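Glutaredoxin 1 (Francisella tularensis subsp. tularensis, PDB 3MSZ) probably reduces protein disulfides as a glutaredoxin of the thioredoxin fold, and binds glutathione. Local coordinates at residues A[54-59]-A[69-74]. Sequence-based numbering, arbitrary orientation.
With GSH (glutathione), chain D.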
ATOM      1  N   LYS A  54       6.170  10.035  -6.726  1.00 25.84           N
ATOM      2  CA  LYS A  54       5.565   9.770  -5.403  1.00 30.69           C
ATOM      3  C   LYS A  54       6.056   8.489  -4.713  1.00 29.99           C
ATOM      4  O   LYS A  54       5.747   8.249  -3.550  1.00 31.49           O
ATOM      5  CB  LYS A  54       4.024   9.722  -5.480  1.00 40.25           C
ATOM      6  CG  LYS A  54       3.353  10.922  -6.149  1.00 46.07           C
ATOM      7  CD  LYS A  54       3.643  12.232  -5.424  1.00 53.94           C
ATOM      8  CE  LYS A  54       2.963  13.425  -6.120  1.00 62.75           C
ATOM      9  NZ  LYS A  54       2.379  14.398  -5.146  1.00 65.25           N
ATOM     10  N   VAL A  55       6.792   7.644  -5.422  1.00 25.58           N
ATOM     11  CA  VAL A  55       7.233   6.389  -4.810  1.00 21.69           C
ATOM     12  C   VAL A  55       8.700   6.504  -4.446  1.00 26.22           C
ATOM     13  O   VAL A  55       9.428   7.376  -4.966  1.00 26.46           O
ATOM     14  CB  VAL A  55       6.960   5.138  -5.705  1.00 22.83           C
ATOM     15  CG1 VAL A  55       5.449   4.935  -5.907  1.00 23.36           C
ATOM     16  CG2 VAL A  55       7.726   5.214  -7.056  1.00 22.60           C
ATOM     17  N   ILE A  56       9.144   5.663  -3.523  1.00 24.09           N
ATOM     18  CA  ILE A  56      10.514   5.796  -3.019  1.00 28.86           C
ATOM     19  C   ILE A  56      11.406   4.711  -3.583  1.00 23.97           C
ATOM     20  O   ILE A  56      12.620   4.686  -3.338  1.00 24.87           O
ATOM     21  CB  ILE A  56      10.542   5.799  -1.474  1.00 33.67           C
ATOM     22  CG1 ILE A  56       9.930   4.497  -0.917  1.00 29.16           C
ATOM     23  CG2 ILE A  56       9.753   6.992  -0.971  1.00 38.01           C
ATOM     24  CD1 ILE A  56       9.912   4.409   0.616  1.00 30.06           C
ATOM     25  N   PHE A  57      10.775   3.798  -4.318  1.00 19.62           N
ATOM     26  CA  PHE A  57      11.475   2.792  -5.071  1.00 21.96           C
ATOM     27  C   PHE A  57      10.552   2.369  -6.237  1.00 24.97           C
ATOM     28  O   PHE A  57       9.360   2.652  -6.227  1.00 23.52           O
ATOM     29  CB  PHE A  57      11.906   1.609  -4.175  1.00 23.47           C
ATOM     30  CG  PHE A  57      10.756   0.894  -3.492  1.00 26.39           C
ATOM     31  CD1 PHE A  57      10.476   1.118  -2.132  1.00 26.49           C
ATOM     32  CD2 PHE A  57       9.963  -0.018  -4.200  1.00 26.34           C
ATOM     33  CE1 PHE A  57       9.407   0.446  -1.486  1.00 29.42           C
ATOM     34  CE2 PHE A  57       8.912  -0.714  -3.564  1.00 27.82           C
ATOM     35  CZ  PHE A  57       8.622  -0.479  -2.209  1.00 30.76           C
ATOM     36  N   PRO A  58      11.107   1.723  -7.261  1.00 24.12           N
ATOM     37  CA  PRO A  58      10.255   1.401  -8.420  1.00 23.72           C
ATOM     38  C   PRO A  58       9.379   0.227  -8.082  1.00 23.53           C
ATOM     39  O   PRO A  58       9.921  -0.806  -7.678  1.00 25.90           O
ATOM     40  CB  PRO A  58      11.278   1.042  -9.515  1.00 23.79           C
ATOM     41  CG  PRO A  58      12.456   0.531  -8.764  1.00 26.12           C
ATOM     42  CD  PRO A  58      12.506   1.302  -7.449  1.00 25.76           C
ATOM     43  N   ILE A  59       8.059   0.376  -8.186  1.00 18.63           N
ATOM     44  CA  ILE A  59       7.162  -0.673  -7.706  1.00 21.31           C
ATOM     45  C   ILE A  59       6.817  -1.658  -8.814  1.00 25.90           C
ATOM     46  O   ILE A  59       6.771  -1.290  -9.990  1.00 25.65           O
ATOM     47  CB  ILE A  59       5.847  -0.097  -7.104  0.83 20.30           C
ATOM     48  CG1 ILE A  59       5.035   0.666  -8.179  0.92 15.82           C
ATOM     49  CG2 ILE A  59       6.152   0.828  -5.908  1.00 19.96           C
ATOM     50  CD1 ILE A  59       3.540   0.983  -7.745  0.74 15.34           C
ATOM     51  N   ASP A  69       0.215  10.477   2.048  1.00 46.85           N
ATOM     52  CA  ASP A  69       0.820  10.788   0.749  1.00 51.90           C
ATOM     53  C   ASP A  69       2.296  10.381   0.630  1.00 47.49           C
ATOM     54  O   ASP A  69       2.936  10.580  -0.405  1.00 50.13           O
ATOM     55  CB  ASP A  69       0.604  12.272   0.396  1.00 60.56           C
ATOM     56  CG  ASP A  69      -0.885  12.643   0.318  1.00 70.83           C
ATOM     57  OD1 ASP A  69      -1.658  11.912  -0.358  1.00 70.00           O
ATOM     58  OD2 ASP A  69      -1.281  13.658   0.942  1.00 74.59           O
ATOM     59  N   GLU A  70       2.829   9.795   1.690  1.00 38.35           N
ATOM     60  CA  GLU A  70       4.169   9.269   1.639  1.00 40.33           C
ATOM     61  C   GLU A  70       4.097   7.778   1.320  1.00 34.72           C
ATOM     62  O   GLU A  70       3.411   7.012   2.003  1.00 29.22           O
ATOM     63  CB  GLU A  70       4.886   9.497   2.973  1.00 56.32           C
ATOM     64  CG  GLU A  70       5.301  10.951   3.238  1.00 73.59           C
ATOM     65  CD  GLU A  70       6.800  11.092   3.522  1.00 86.33           C
ATOM     66  OE1 GLU A  70       7.410  10.095   3.974  1.00 86.92           O
ATOM     67  OE2 GLU A  70       7.368  12.195   3.295  1.00 89.99           O
ATOM     68  N   HIS A  71       4.800   7.378   0.269  1.00 30.45           N
ATOM     69  CA  HIS A  71       4.925   5.973  -0.115  1.00 26.99           C
ATOM     70  C   HIS A  71       5.668   5.199   0.983  1.00 28.37           C
ATOM     71  O   HIS A  71       6.799   5.519   1.306  1.00 32.72           O
ATOM     72  CB  HIS A  71       5.699   5.910  -1.432  1.00 22.73           C
ATOM     73  CG  HIS A  71       5.951   4.525  -1.943  1.00 22.61           C
ATOM     74  ND1 HIS A  71       5.037   3.496  -1.819  1.00 30.68           N
ATOM     75  CD2 HIS A  71       7.012   4.002  -2.607  1.00 21.80           C
ATOM     76  CE1 HIS A  71       5.535   2.397  -2.354  1.00 27.46           C
ATOM     77  NE2 HIS A  71       6.727   2.683  -2.861  1.00 29.08           N
ATOM     78  N   ILE A  72       5.048   4.170   1.552  1.00 27.26           N
ATOM     79  CA  ILE A  72       5.721   3.368   2.573  1.00 26.13           C
ATOM     80  C   ILE A  72       6.398   2.153   1.938  1.00 31.89           C
ATOM     81  O   ILE A  72       7.555   1.800   2.277  1.00 31.78           O
ATOM     82  CB  ILE A  72       4.725   2.858   3.669  1.00 36.50           C
ATOM     83  CG1 ILE A  72       4.519   3.901   4.753  1.00 37.09           C
ATOM     84  CG2 ILE A  72       5.258   1.590   4.340  1.00 30.13           C
ATOM     85  CD1 ILE A  72       4.093   5.260   4.256  1.00 43.38           C
ATOM     86  N   GLY A  73       5.668   1.512   1.030  1.00 25.83           N
ATOM     87  CA  GLY A  73       6.147   0.304   0.398  1.00 26.38           C
ATOM     88  C   GLY A  73       5.143  -0.823   0.512  1.00 26.40           C
ATOM     89  O   GLY A  73       3.923  -0.587   0.540  1.00 23.55           O
ATOM     90  N   GLY A  74       5.654  -2.053   0.544  1.00 21.17           N
ATOM     91  CA  GLY A  74       4.813  -3.234   0.695  1.00 20.06           C
ATOM     92  C   GLY A  74       4.633  -3.650   2.159  1.00 25.90           C
ATOM     93  O   GLY A  74       4.835  -2.868   3.103  1.00 22.40           O
TER
HETATM   94  N1  GSH D  92      11.948  -8.548  -1.157  1.00 58.88           N
HETATM   95  CA1 GSH D  92      10.515  -8.320  -1.077  1.00 56.34           C
HETATM   96  C1  GSH D  92       9.839  -8.151  -2.420  1.00 60.66           C
HETATM   97  O11 GSH D  92      10.262  -7.309  -3.249  1.00 61.79           O
HETATM   98  O12 GSH D  92       8.826  -8.853  -2.712  1.00 53.72           O
HETATM   99  CB1 GSH D  92       9.787  -9.484  -0.423  1.00 43.90           C
HETATM  100  CG1 GSH D  92       8.377  -8.896  -0.352  1.00 28.35           C
HETATM  101  CD1 GSH D  92       7.440  -9.715   0.439  1.00 36.84           C
HETATM  102  OE1 GSH D  92       7.822 -10.207   1.710  1.00 33.82           O
HETATM  103  N2  GSH D  92       6.282  -9.856  -0.192  1.00 39.34           N
HETATM  104  CA2 GSH D  92       5.780  -8.701  -0.892  1.00 37.86           C
HETATM  105  C2  GSH D  92       5.470  -7.588   0.050  1.00 36.46           C
HETATM  106  O2  GSH D  92       4.398  -6.692  -0.231  1.00 28.35           O
HETATM  107  CB2 GSH D  92       4.512  -9.084  -1.618  1.00 50.59           C
HETATM  108  SG2 GSH D  92       4.848  -9.503  -3.345  1.00 60.55           S
HETATM  109  N3  GSH D  92       6.256  -7.525   1.147  1.00 35.13           N
HETATM  110  CA3 GSH D  92       7.000  -6.323   1.425  1.00 40.86           C
HETATM  111  C3  GSH D  92       7.788  -5.792   0.224  1.00 56.09           C
HETATM  112  O31 GSH D  92       8.045  -6.469  -0.801  1.00 72.50           O
HETATM  113  O32 GSH D  92       8.220  -4.632   0.205  1.00 47.86           O
HETATM  114  O   HOH W   1       6.508   9.182  -0.836  1.00 35.65           O
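In this thioredoxin fold, edge strand 70-73 of the mixed sheet is flanked by the loop that leads from helix 39-50 to strand 64-67, and buried His-71 packs against Val-55, Ile-56, Phe-57 and Ile-59. Its CG stands anti to the backbone N (chi1 178°), beside the carbonyl carbon. Val-55 CG1 sits over one imidazole face in a CH-pi contact, 3.9 Å from the ring centroid, while Ile-59 CG2 approaches His-71 NE2 obliquely at 3.6 Å. Ile-56 CD1 touches His-71 O at 3.4 Å. Phe-57 crosses His-71 at about a right angle, side chain against side chain; the ring planes are inclined by 48°, and His-71 NE2 lies above one phenyl face, offset toward the rim, 3.7 Å from Phe-57 CZ. Phe-66 of the neighbouring strand 64-67 also meets the imidazole. Phe-57 CZ further reaches Gly-73 CA at 3.7 Å, where Ile-72 and Gly-73 form a classic beta bulge opposite Ile-65. Just beyond the strand, Gly-74 belongs to the glutathione pocket, its CA 3.6 Å from glutathione O2, and occupies the N-cap position of helix 75-80. No direct hydrogen bond links the two segments; one water bridges them, accepting from His-71 N at 2.7 Å and donating to Lys-54 O at 3.0 Å.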